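Local coordinates for Non-fluorescent flavoprotein (PDB 1FVP), which binds flavin mononucleotide carrying a covalently attached myristate, two per subunit, as a homodimeric member of the bacterial luciferase family, at residues Phe9-Phe13 against Tyr14-Gln18; Asp83-Lys87 against Tyr88-Leu92; Leu147-Glu150 against Asn151-Cys155. One frame throughout, in Å; residues are numbered along the deposited sequence.

Contact 1: residues Phe9-Phe13 against Tyr14-Gln18. With FMA (6-(3-tetradecanoic acid) flavine mononucleotide), chain E.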
loop_
_atom_site.group_PDB
_atom_site.type_symbol
_atom_site.label_atom_id
_atom_site.label_comp_id
_atom_site.label_asym_id
_atom_site.label_seq_id
_atom_site.Cartn_x
_atom_site.Cartn_y
_atom_site.Cartn_z
ATOM N N PHE A 9 9.205 5.200 -3.237
ATOM C CA PHE A 9 7.837 5.407 -3.745
ATOM C C PHE A 9 7.940 5.784 -5.233
ATOM O O PHE A 9 9.003 6.225 -5.675
ATOM C CB PHE A 9 7.069 6.437 -2.966
ATOM C CG PHE A 9 7.304 7.875 -3.318
ATOM C CD1 PHE A 9 6.530 8.496 -4.300
ATOM C CD2 PHE A 9 8.293 8.601 -2.662
ATOM C CE1 PHE A 9 6.740 9.823 -4.618
ATOM C CE2 PHE A 9 8.525 9.947 -2.970
ATOM C CZ PHE A 9 7.738 10.535 -3.961
ATOM N N PHE A 10 6.821 5.636 -5.895
ATOM C CA PHE A 10 6.640 5.911 -7.317
ATOM C C PHE A 10 5.294 6.624 -7.540
ATOM O O PHE A 10 4.320 6.237 -6.866
ATOM C CB PHE A 10 6.595 4.626 -8.135
ATOM C CG PHE A 10 7.604 3.566 -7.914
ATOM C CD1 PHE A 10 7.416 2.583 -6.961
ATOM C CD2 PHE A 10 8.761 3.523 -8.691
ATOM C CE1 PHE A 10 8.359 1.584 -6.775
ATOM C CE2 PHE A 10 9.739 2.543 -8.525
ATOM C CZ PHE A 10 9.519 1.561 -7.556
ATOM N N VAL A 11 5.235 7.572 -8.470
ATOM C CA VAL A 11 3.890 8.168 -8.678
ATOM C C VAL A 11 3.246 7.128 -9.588
ATOM O O VAL A 11 3.897 6.105 -9.880
ATOM C CB VAL A 11 3.959 9.597 -9.149
ATOM C CG1 VAL A 11 4.731 10.500 -8.183
ATOM C CG2 VAL A 11 4.538 9.686 -10.545
ATOM N N ASN A 12 2.041 7.323 -10.010
ATOM C CA ASN A 12 1.343 6.360 -10.890
ATOM C C ASN A 12 0.678 7.288 -11.909
ATOM O O ASN A 12 -0.388 7.870 -11.656
ATOM C CB ASN A 12 0.434 5.455 -10.112
ATOM C CG ASN A 12 -0.467 4.535 -10.905
ATOM O OD1 ASN A 12 -0.218 4.211 -12.082
ATOM N ND2 ASN A 12 -1.549 4.091 -10.252
ATOM N N PHE A 13 1.410 7.384 -13.006
ATOM C CA PHE A 13 0.916 8.270 -14.084
ATOM C C PHE A 13 1.401 7.857 -15.457
ATOM O O PHE A 13 2.403 7.125 -15.600
ATOM C CB PHE A 13 1.366 9.674 -13.674
ATOM C CG PHE A 13 0.292 10.664 -14.000
ATOM C CD1 PHE A 13 0.034 10.972 -15.335
ATOM C CD2 PHE A 13 -0.438 11.253 -12.977
ATOM C CE1 PHE A 13 -0.963 11.875 -15.667
ATOM C CE2 PHE A 13 -1.441 12.173 -13.285
ATOM C CZ PHE A 13 -1.696 12.468 -14.634
ATOM N N TYR A 14 0.678 8.351 -16.459
ATOM C CA TYR A 14 1.013 8.047 -17.864
ATOM C C TYR A 14 1.935 9.127 -18.425
ATOM O O TYR A 14 1.724 10.341 -18.356
ATOM C CB TYR A 14 -0.227 7.747 -18.699
ATOM C CG TYR A 14 -1.014 6.528 -18.245
ATOM C CD1 TYR A 14 -0.368 5.347 -17.843
ATOM C CD2 TYR A 14 -2.409 6.552 -18.243
ATOM C CE1 TYR A 14 -1.096 4.233 -17.443
ATOM C CE2 TYR A 14 -3.142 5.442 -17.847
ATOM C CZ TYR A 14 -2.490 4.289 -17.447
ATOM O OH TYR A 14 -3.250 3.222 -17.054
ATOM N N ASN A 15 3.002 8.569 -18.963
ATOM C CA ASN A 15 4.146 9.200 -19.594
ATOM C C ASN A 15 4.602 10.412 -18.775
ATOM O O ASN A 15 4.296 11.572 -19.065
ATOM C CB ASN A 15 3.988 9.497 -21.080
ATOM C CG ASN A 15 2.902 10.516 -21.371
ATOM O OD1 ASN A 15 1.719 10.147 -21.394
ATOM N ND2 ASN A 15 3.294 11.775 -21.555
ATOM N N LYS A 16 5.356 10.048 -17.746
ATOM C CA LYS A 16 5.932 11.076 -16.851
ATOM C C LYS A 16 7.053 11.710 -17.690
ATOM O O LYS A 16 7.497 11.079 -18.678
ATOM C CB LYS A 16 6.498 10.497 -15.577
ATOM C CG LYS A 16 5.517 10.042 -14.508
ATOM C CD LYS A 16 5.126 11.109 -13.513
ATOM C CE LYS A 16 4.247 12.207 -14.020
ATOM N NZ LYS A 16 3.031 11.777 -14.723
ATOM N N GLY A 17 7.439 12.910 -17.283
ATOM C CA GLY A 17 8.526 13.616 -18.001
ATOM C C GLY A 17 8.337 13.384 -19.500
ATOM O O GLY A 17 7.241 13.669 -20.017
ATOM N N GLN A 18 9.374 12.853 -20.132
ATOM C CA GLN A 18 9.259 12.606 -21.591
ATOM C C GLN A 18 9.055 11.131 -21.897
ATOM O O GLN A 18 8.257 10.795 -22.786
ATOM C CB GLN A 18 10.422 13.233 -22.348
ATOM C CG GLN A 18 10.591 14.719 -22.101
ATOM C CD GLN A 18 9.496 15.614 -22.614
ATOM O OE1 GLN A 18 9.228 16.680 -22.040
ATOM N NE2 GLN A 18 8.851 15.207 -23.704
HETATM N N1 FMA E . -3.766 2.191 -20.145
HETATM C C2 FMA E . -3.663 3.124 -21.095
HETATM O O2 FMA E . -4.489 3.771 -21.619
HETATM N N3 FMA E . -2.334 3.429 -21.596
HETATM C C4 FMA E . -1.236 2.797 -21.120
HETATM O O4 FMA E . -0.169 3.126 -21.607
HETATM C C4A FMA E . -1.378 1.797 -20.103
HETATM N N5 FMA E . -0.396 1.109 -19.561
HETATM C C5A FMA E . -0.475 0.172 -18.604
HETATM C C6 FMA E . 0.629 -0.510 -18.108
HETATM C C7 FMA E . 0.432 -1.448 -17.118
HETATM C C7M FMA E . 1.601 -2.274 -16.474
HETATM C C8 FMA E . -0.880 -1.751 -16.611
HETATM C C8M FMA E . -1.129 -2.763 -15.544
HETATM C C9 FMA E . -1.950 -1.061 -17.134
HETATM C C9A FMA E . -1.820 -0.120 -18.112
HETATM N N10 FMA E . -2.849 0.606 -18.686
HETATM C C10 FMA E . -2.773 1.543 -19.636
HETATM C C1B FMA E . -4.284 0.340 -18.217
HETATM C C2B FMA E . -4.805 -1.079 -18.710
HETATM O O2B FMA E . -4.195 -1.374 -19.936
HETATM C C3B FMA E . -6.306 -0.910 -18.858
HETATM O "O3'" FMA E . -6.610 0.210 -19.585
HETATM C C4B FMA E . -6.989 -0.941 -17.489
HETATM O "O4'" FMA E . -5.964 -1.178 -16.449
HETATM C C5B FMA E . -7.984 -2.126 -17.518
HETATM O "O5'" FMA E . -8.681 -2.078 -16.147
HETATM P P FMA E . -10.240 -2.192 -15.929
HETATM O O1P FMA E . -10.693 -2.630 -17.369
HETATM O O2P FMA E . -10.370 -3.314 -15.022
HETATM O O3P FMA E . -10.661 -1.027 -15.349
HETATM C "C1'" FMA E . 2.488 -0.931 -21.088
HETATM O "O1'" FMA E . 3.572 -1.499 -20.684
HETATM O "O2'" FMA E . 2.212 -0.890 -22.310
HETATM C "C2'" FMA E . 1.973 0.084 -20.138
HETATM C "C3'" FMA E . 1.954 -0.212 -18.653
HETATM C "C4'" FMA E . 2.944 0.551 -17.856
HETATM C "C5'" FMA E . 2.901 0.560 -16.346
HETATM C "C6'" FMA E . 3.287 1.823 -15.662
HETATM C "C7'" FMA E . 2.722 3.121 -16.215
HETATM C "C8'" FMA E . 3.311 4.356 -15.669
HETATM C "C9'" FMA E . 3.407 4.538 -14.147
HETATM C C11 FMA E . 4.743 4.087 -13.619
HETATM C C12 FMA E . 4.846 2.779 -12.915
HETATM C C13 FMA E . 4.543 2.668 -11.466
HETATM C C14 FMA E . 5.675 2.397 -10.522
HETATM C C15 FMA E . 5.749 1.022 -9.932
#
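Val11, Phe13, Tyr14 and Lys16 meet where the chain leaves strand 6-11 and bends into the loop before helix 23-38. Extended backbone runs through Tyr14. Asn15 then takes positive phi and turns the chain, so that the CA atoms of Phe13 and Lys16 are 6.4 Å apart; no hydrogen bond joins the two halves. A second positive phi follows at Gly17, a conformation that a residue without CB adopts easily.

Lys16 contributes its methylenes. Its side chain is bent at chi2, chi3 and chi4 and curls back over the preceding residues, bringing CD against Val11 CG2 (3.3 Å) and across the Phe13 side chain, with CE 3.9 Å from Phe13 CB. Branched Val11 and aromatic Phe13 give this alkyl chain an apolar bed, while Tyr148 of helix 138-155 packs on Val11 and Lys16.

The bound flavin lies along the same bend. Tyr14 CG stands anti to the carbonyl carbon (chi1 -62°), which carries the phenol to the isoalloxazine: one face of the ring looks toward the flavin, CZ being 3.5 Å from FMA C10. Farther back, one face of the Phe10 ring covers the tip of the fatty tail, FMA C15, and Phe10 CB approaches FMA C14 at 3.4 Å. Phe10 and Tyr14 thus give ring faces to tail and flavin, the Tyr14 hydroxyl and Asn12 amide bond to the carbonyls of Lys61 and Ala63 of the second subunit, and the Lys16 methylenes pack against protein alone.

Contact 2: residues Asp83-Lys87 against Tyr88-Leu92. With FMA (6-(3-tetradecanoic acid) flavine mononucleotide), chain C.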
loop_
_atom_site.group_PDB
_atom_site.type_symbol
_atom_site.label_atom_id
_atom_site.label_comp_id
_atom_site.label_asym_id
_atom_site.label_seq_id
_atom_site.Cartn_x
_atom_site.Cartn_y
_atom_site.Cartn_z
ATOM N N ASP A 83 -6.099 16.621 11.764
ATOM C CA ASP A 83 -6.619 16.795 13.149
ATOM C C ASP A 83 -7.101 15.400 13.581
ATOM O O ASP A 83 -6.590 14.773 14.519
ATOM C CB ASP A 83 -7.663 17.895 13.123
ATOM C CG ASP A 83 -8.398 18.128 14.429
ATOM O OD1 ASP A 83 -9.177 17.238 14.814
ATOM O OD2 ASP A 83 -8.160 19.214 15.015
ATOM N N ILE A 84 -8.054 14.918 12.794
ATOM C CA ILE A 84 -8.653 13.607 12.971
ATOM C C ILE A 84 -7.619 12.516 13.237
ATOM O O ILE A 84 -7.867 11.611 14.057
ATOM C CB ILE A 84 -9.544 13.199 11.743
ATOM C CG1 ILE A 84 -10.645 14.258 11.559
ATOM C CG2 ILE A 84 -10.120 11.779 11.920
ATOM C CD1 ILE A 84 -11.504 14.074 10.278
ATOM N N ALA A 85 -6.523 12.574 12.528
ATOM C CA ALA A 85 -5.460 11.562 12.670
ATOM C C ALA A 85 -4.841 11.571 14.067
ATOM O O ALA A 85 -4.337 10.518 14.523
ATOM C CB ALA A 85 -4.448 11.766 11.544
ATOM N N ALA A 86 -4.874 12.743 14.702
ATOM C CA ALA A 86 -4.304 12.925 16.047
ATOM C C ALA A 86 -5.123 12.087 17.030
ATOM O O ALA A 86 -4.617 11.373 17.906
ATOM C CB ALA A 86 -4.326 14.379 16.460
ATOM N N LYS A 87 -6.418 12.239 16.803
ATOM C CA LYS A 87 -7.448 11.532 17.578
ATOM C C LYS A 87 -7.029 10.085 17.784
ATOM O O LYS A 87 -6.857 9.680 18.959
ATOM C CB LYS A 87 -8.781 11.661 16.877
ATOM C CG LYS A 87 -9.972 11.321 17.757
ATOM C CD LYS A 87 -11.232 11.985 17.201
ATOM C CE LYS A 87 -12.409 11.731 18.145
ATOM N NZ LYS A 87 -13.646 11.620 17.322
ATOM N N TYR A 88 -6.826 9.322 16.710
ATOM C CA TYR A 88 -6.407 7.923 16.903
ATOM C C TYR A 88 -4.899 7.719 16.956
ATOM O O TYR A 88 -4.475 6.533 16.912
ATOM C CB TYR A 88 -7.035 6.989 15.873
ATOM C CG TYR A 88 -8.524 7.137 15.732
ATOM C CD1 TYR A 88 -9.367 6.365 16.528
ATOM C CD2 TYR A 88 -9.095 8.024 14.826
ATOM C CE1 TYR A 88 -10.759 6.469 16.435
ATOM C CE2 TYR A 88 -10.479 8.140 14.707
ATOM C CZ TYR A 88 -11.299 7.359 15.513
ATOM O OH TYR A 88 -12.660 7.424 15.454
ATOM N N ALA A 89 -4.108 8.772 17.042
ATOM C CA ALA A 89 -2.651 8.690 17.118
ATOM C C ALA A 89 -1.901 8.218 15.883
ATOM O O ALA A 89 -0.666 7.996 15.988
ATOM C CB ALA A 89 -2.260 7.813 18.325
ATOM N N LEU A 90 -2.531 8.073 14.738
ATOM C CA LEU A 90 -1.904 7.639 13.482
ATOM C C LEU A 90 -0.822 8.597 12.971
ATOM O O LEU A 90 -0.956 9.835 13.034
ATOM C CB LEU A 90 -3.042 7.538 12.436
ATOM C CG LEU A 90 -4.343 6.887 12.866
ATOM C CD1 LEU A 90 -5.511 7.468 12.084
ATOM C CD2 LEU A 90 -4.250 5.386 12.604
ATOM N N PRO A 91 0.237 8.037 12.427
ATOM C CA PRO A 91 1.330 8.823 11.854
ATOM C C PRO A 91 0.825 9.329 10.500
ATOM O O PRO A 91 -0.080 8.716 9.902
ATOM C CB PRO A 91 2.508 7.882 11.730
ATOM C CG PRO A 91 2.050 6.573 12.294
ATOM C CD PRO A 91 0.527 6.613 12.266
ATOM N N LEU A 92 1.426 10.421 10.088
ATOM C CA LEU A 92 1.136 11.094 8.829
ATOM C C LEU A 92 2.196 10.780 7.754
ATOM O O LEU A 92 3.361 10.450 8.047
ATOM C CB LEU A 92 1.131 12.601 9.070
ATOM C CG LEU A 92 0.400 13.294 10.171
ATOM C CD1 LEU A 92 0.820 14.768 10.170
ATOM C CD2 LEU A 92 -1.092 13.236 9.888
HETATM N N1 FMA C . -14.538 12.638 6.310
HETATM C C2 FMA C . -15.877 12.619 6.243
HETATM O O2 FMA C . -16.628 13.245 5.588
HETATM N N3 FMA C . -16.616 11.696 7.100
HETATM C C4 FMA C . -15.949 10.888 7.936
HETATM O O4 FMA C . -16.536 10.129 8.658
HETATM C C4A FMA C . -14.529 10.929 7.986
HETATM N N5 FMA C . -13.853 10.156 8.788
HETATM C C5A FMA C . -12.523 10.109 8.892
HETATM C C6 FMA C . -11.873 9.278 9.793
HETATM C C7 FMA C . -10.504 9.265 9.816
HETATM C C7M FMA C . -9.682 8.353 10.782
HETATM C C8 FMA C . -9.736 10.125 8.948
HETATM C C8M FMA C . -8.244 10.151 8.965
HETATM C C9 FMA C . -10.402 10.958 8.079
HETATM C C9A FMA C . -11.769 11.009 8.023
HETATM N N10 FMA C . -12.511 11.824 7.157
HETATM C C10 FMA C . -13.841 11.874 7.068
HETATM C C1B FMA C . -11.753 12.815 6.363
HETATM C C2B FMA C . -11.548 13.113 4.885
HETATM O O2B FMA C . -10.149 13.378 4.805
HETATM C C3B FMA C . -12.313 14.394 4.564
HETATM O "O3'" FMA C . -13.665 14.133 4.538
HETATM C C4B FMA C . -11.873 15.018 3.239
HETATM O "O4'" FMA C . -10.428 15.271 3.343
HETATM C C5B FMA C . -12.662 16.313 2.965
HETATM O "O5'" FMA C . -11.974 17.391 3.830
HETATM P P FMA C . -10.842 18.391 3.359
HETATM O O1P FMA C . -9.601 17.713 4.038
HETATM O O2P FMA C . -10.793 18.265 1.916
HETATM O O3P FMA C . -11.189 19.672 3.733
HETATM C "C1'" FMA C . -13.782 9.711 12.642
HETATM O "O1'" FMA C . -14.181 10.890 13.013
HETATM O "O2'" FMA C . -13.960 8.797 13.451
HETATM C "C2'" FMA C . -13.764 9.450 11.172
HETATM C "C3'" FMA C . -12.714 8.428 10.677
HETATM C "C4'" FMA C . -13.370 7.271 10.015
HETATM C "C5'" FMA C . -12.536 6.016 9.815
HETATM C "C6'" FMA C . -13.243 5.142 8.811
HETATM C "C7'" FMA C . -12.644 3.743 8.775
HETATM C "C8'" FMA C . -13.172 2.912 7.669
HETATM C "C9'" FMA C . -12.690 1.463 7.586
HETATM C C11 FMA C . -11.190 1.434 7.363
HETATM C C12 FMA C . -10.345 1.321 8.594
HETATM C C13 FMA C . -8.934 1.802 8.513
HETATM C C14 FMA C . -7.980 0.786 7.922
HETATM C C15 FMA C . -6.652 0.738 8.632
#
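A Schellman motif ends helix 80-87, and its residues Ala85 to Leu90 carry the contact between the last helical turn and the loop leading to strand 92-94. Ala89 N donates to Ala86 O at 2.8 Å, with the donor standing above the carbonyl plane. The longer link of the motif, from Leu90 N back to Ala85 O, is weak: 3.0 Å with an N-H...O angle of 122°. Ala89 has the positive phi (69°) that reverses the chain, and its small methyl group is tolerated there. The motif's usual apolar contact is present too, Leu90 CD1 coming to 4.5 Å from Ala85 CB. As an addition from the start of strand 92-94, Leu92 CD2 reaches the same methyl at 4.0 Å. Alanine suits this leucine-covered side of the helix because the leucines can come close to the backbone.

Ile84 and Tyr88 face the ligand. Tyr88 has CG anti to the carbonyl carbon (chi1 -50°) and sends its ring toward the myristate carboxylate, where OH donates to FMA O2' at 2.8 Å. This oxygen sits at the ring edge, in plane, while Lys87 CG lies over one ring face. Ile84 sets both branches on the flavin, CG2 3.3 Å from C7 and CD1 near C9A. Asn26 of the second subunit packs on Tyr88. Schellman capping of a helix C terminus thus doubles as one wall of a flavin pocket at the dimer interface.

Contact 3: residues Leu147-Glu150 against Asn151-Cys155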
loop_
_atom_site.group_PDB
_atom_site.type_symbol
_atom_site.label_atom_id
_atom_site.label_comp_id
_atom_site.label_asym_id
_atom_site.label_seq_id
_atom_site.Cartn_x
_atom_site.Cartn_y
_atom_site.Cartn_z
ATOM N N LEU A 147 10.472 18.348 -15.189
ATOM C CA LEU A 147 9.857 17.659 -16.320
ATOM C C LEU A 147 8.992 16.530 -15.787
ATOM O O LEU A 147 7.966 16.187 -16.405
ATOM C CB LEU A 147 10.918 17.303 -17.354
ATOM C CG LEU A 147 10.686 18.008 -18.698
ATOM C CD1 LEU A 147 11.367 19.362 -18.694
ATOM C CD2 LEU A 147 11.206 17.127 -19.823
ATOM N N TYR A 148 9.392 15.984 -14.647
ATOM C CA TYR A 148 8.613 14.891 -14.019
ATOM C C TYR A 148 7.301 15.464 -13.472
ATOM O O TYR A 148 6.249 14.810 -13.496
ATOM C CB TYR A 148 9.429 14.199 -12.932
ATOM C CG TYR A 148 8.940 12.807 -12.620
ATOM C CD1 TYR A 148 9.232 11.771 -13.515
ATOM C CD2 TYR A 148 8.200 12.504 -11.478
ATOM C CE1 TYR A 148 8.806 10.469 -13.262
ATOM C CE2 TYR A 148 7.769 11.204 -11.214
ATOM C CZ TYR A 148 8.068 10.186 -12.106
ATOM O OH TYR A 148 7.654 8.902 -11.872
ATOM N N ILE A 149 7.381 16.696 -12.994
ATOM C CA ILE A 149 6.315 17.499 -12.434
ATOM C C ILE A 149 5.463 18.207 -13.497
ATOM O O ILE A 149 4.248 18.003 -13.561
ATOM C CB ILE A 149 6.820 18.643 -11.476
ATOM C CG1 ILE A 149 7.988 18.204 -10.607
ATOM C CG2 ILE A 149 5.595 19.177 -10.681
ATOM C CD1 ILE A 149 7.675 17.224 -9.456
ATOM N N GLU A 150 6.105 19.049 -14.289
ATOM C CA GLU A 150 5.415 19.797 -15.341
ATOM C C GLU A 150 4.413 18.929 -16.091
ATOM O O GLU A 150 3.429 19.471 -16.638
ATOM C CB GLU A 150 6.326 20.487 -16.350
ATOM C CG GLU A 150 6.273 22.009 -16.369
ATOM C CD GLU A 150 7.412 22.723 -17.025
ATOM O OE1 GLU A 150 8.537 22.756 -16.547
ATOM O OE2 GLU A 150 7.048 23.276 -18.089
ATOM N N ASN A 151 4.668 17.635 -16.115
ATOM C CA ASN A 151 3.751 16.689 -16.778
ATOM C C ASN A 151 2.623 16.381 -15.776
ATOM O O ASN A 151 1.441 16.450 -16.136
ATOM C CB ASN A 151 4.470 15.429 -17.246
ATOM C CG ASN A 151 5.211 15.697 -18.539
ATOM O OD1 ASN A 151 6.428 15.536 -18.572
ATOM N ND2 ASN A 151 4.450 16.128 -19.540
ATOM N N TYR A 152 3.082 16.053 -14.577
ATOM C CA TYR A 152 2.243 15.709 -13.434
ATOM C C TYR A 152 1.158 16.753 -13.202
ATOM O O TYR A 152 0.045 16.339 -12.808
ATOM C CB TYR A 152 3.082 15.404 -12.158
ATOM C CG TYR A 152 2.332 15.783 -10.900
ATOM C CD1 TYR A 152 2.419 17.088 -10.402
ATOM C CD2 TYR A 152 1.469 14.891 -10.271
ATOM C CE1 TYR A 152 1.669 17.485 -9.294
ATOM C CE2 TYR A 152 0.724 15.270 -9.154
ATOM C CZ TYR A 152 0.821 16.567 -8.667
ATOM O OH TYR A 152 0.079 16.940 -7.576
ATOM N N VAL A 153 1.434 18.033 -13.402
ATOM C CA VAL A 153 0.435 19.081 -13.190
ATOM C C VAL A 153 -0.441 19.328 -14.419
ATOM O O VAL A 153 -1.236 20.285 -14.325
ATOM C CB VAL A 153 0.944 20.411 -12.613
ATOM C CG1 VAL A 153 1.305 20.319 -11.140
ATOM C CG2 VAL A 153 2.081 20.998 -13.424
ATOM N N ALA A 154 -0.305 18.538 -15.464
ATOM C CA ALA A 154 -1.168 18.696 -16.654
ATOM C C ALA A 154 -2.575 18.248 -16.196
ATOM O O ALA A 154 -3.613 18.839 -16.531
ATOM C CB ALA A 154 -0.705 17.832 -17.804
ATOM N N CYS A 155 -2.526 17.187 -15.395
ATOM C CA CYS A 155 -3.676 16.527 -14.774
ATOM C C CYS A 155 -4.317 17.397 -13.684
ATOM O O CYS A 155 -5.432 17.933 -13.876
ATOM C CB CYS A 155 -3.327 15.154 -14.228
ATOM S SG CYS A 155 -2.617 15.038 -12.561
#
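Leu147 meets Asn151 one turn further along helix 138-155, its carbonyl O lying 3.7 Å from Asn151 CB. The leucine side chain itself points away and packs on Gln18 of the loop after strand 6-11.

Next, Tyr148 touches the following turn through its backbone: O is 3.5 Å from Tyr152 CB. Its side chain starts away from that turn, and its ring packs on His131 and Glu202 of the same chain, a broad flat group serving two neighbours at once.

Ile149 does most of the joining. Its O accepts the one hydrogen bond between the segments, from Val153 N at 2.8 Å, and the donor lies almost in line with the carbonyl (C=O...N 168°). CG2 stands anti to the backbone N; the side chains of Ile149 and Tyr152 cross at a slant, with CG2 3.8 Å from Tyr152 CD1, and the same methyl also faces Val153 CG1 at 4.5 Å. Ile149 O lies near the plane of the Tyr152 ring, at its edge. Beyond this, the Tyr152 ring meets Trp96 edge-to-face, and its OH makes a weak hydrogen bond to Asp97.

Glu150 closes the segment with its O 3.8 Å from Val153 CG2. Only one regular i to i+4 bond spans the two segments of this weakly bonded, kinked helix, so the apolar contacts of Ile149 with Tyr152 and Val153 probably contribute to holding the turns together.

In the fold
From the N terminus, contact 1 comes first and bends the chain out of strand 6-11 toward helix 23-38; contact 2 then turns helix 80-87 toward strand 92-94, and contact 3 lies within helix 138-155. They follow in series, none nesting or crossing. Contacts 1 and 3 touch, with centres about 9 Å apart: helix 138-155 packs against the loop 14-18, and its Cys155 meets Phe13. Contact 2 stands apart, its centre about 29 Å from that of contact 1. The dimer links them nevertheless, since the flavin beside contact 1 is hydrogen-bonded to Tyr88 of the second subunit.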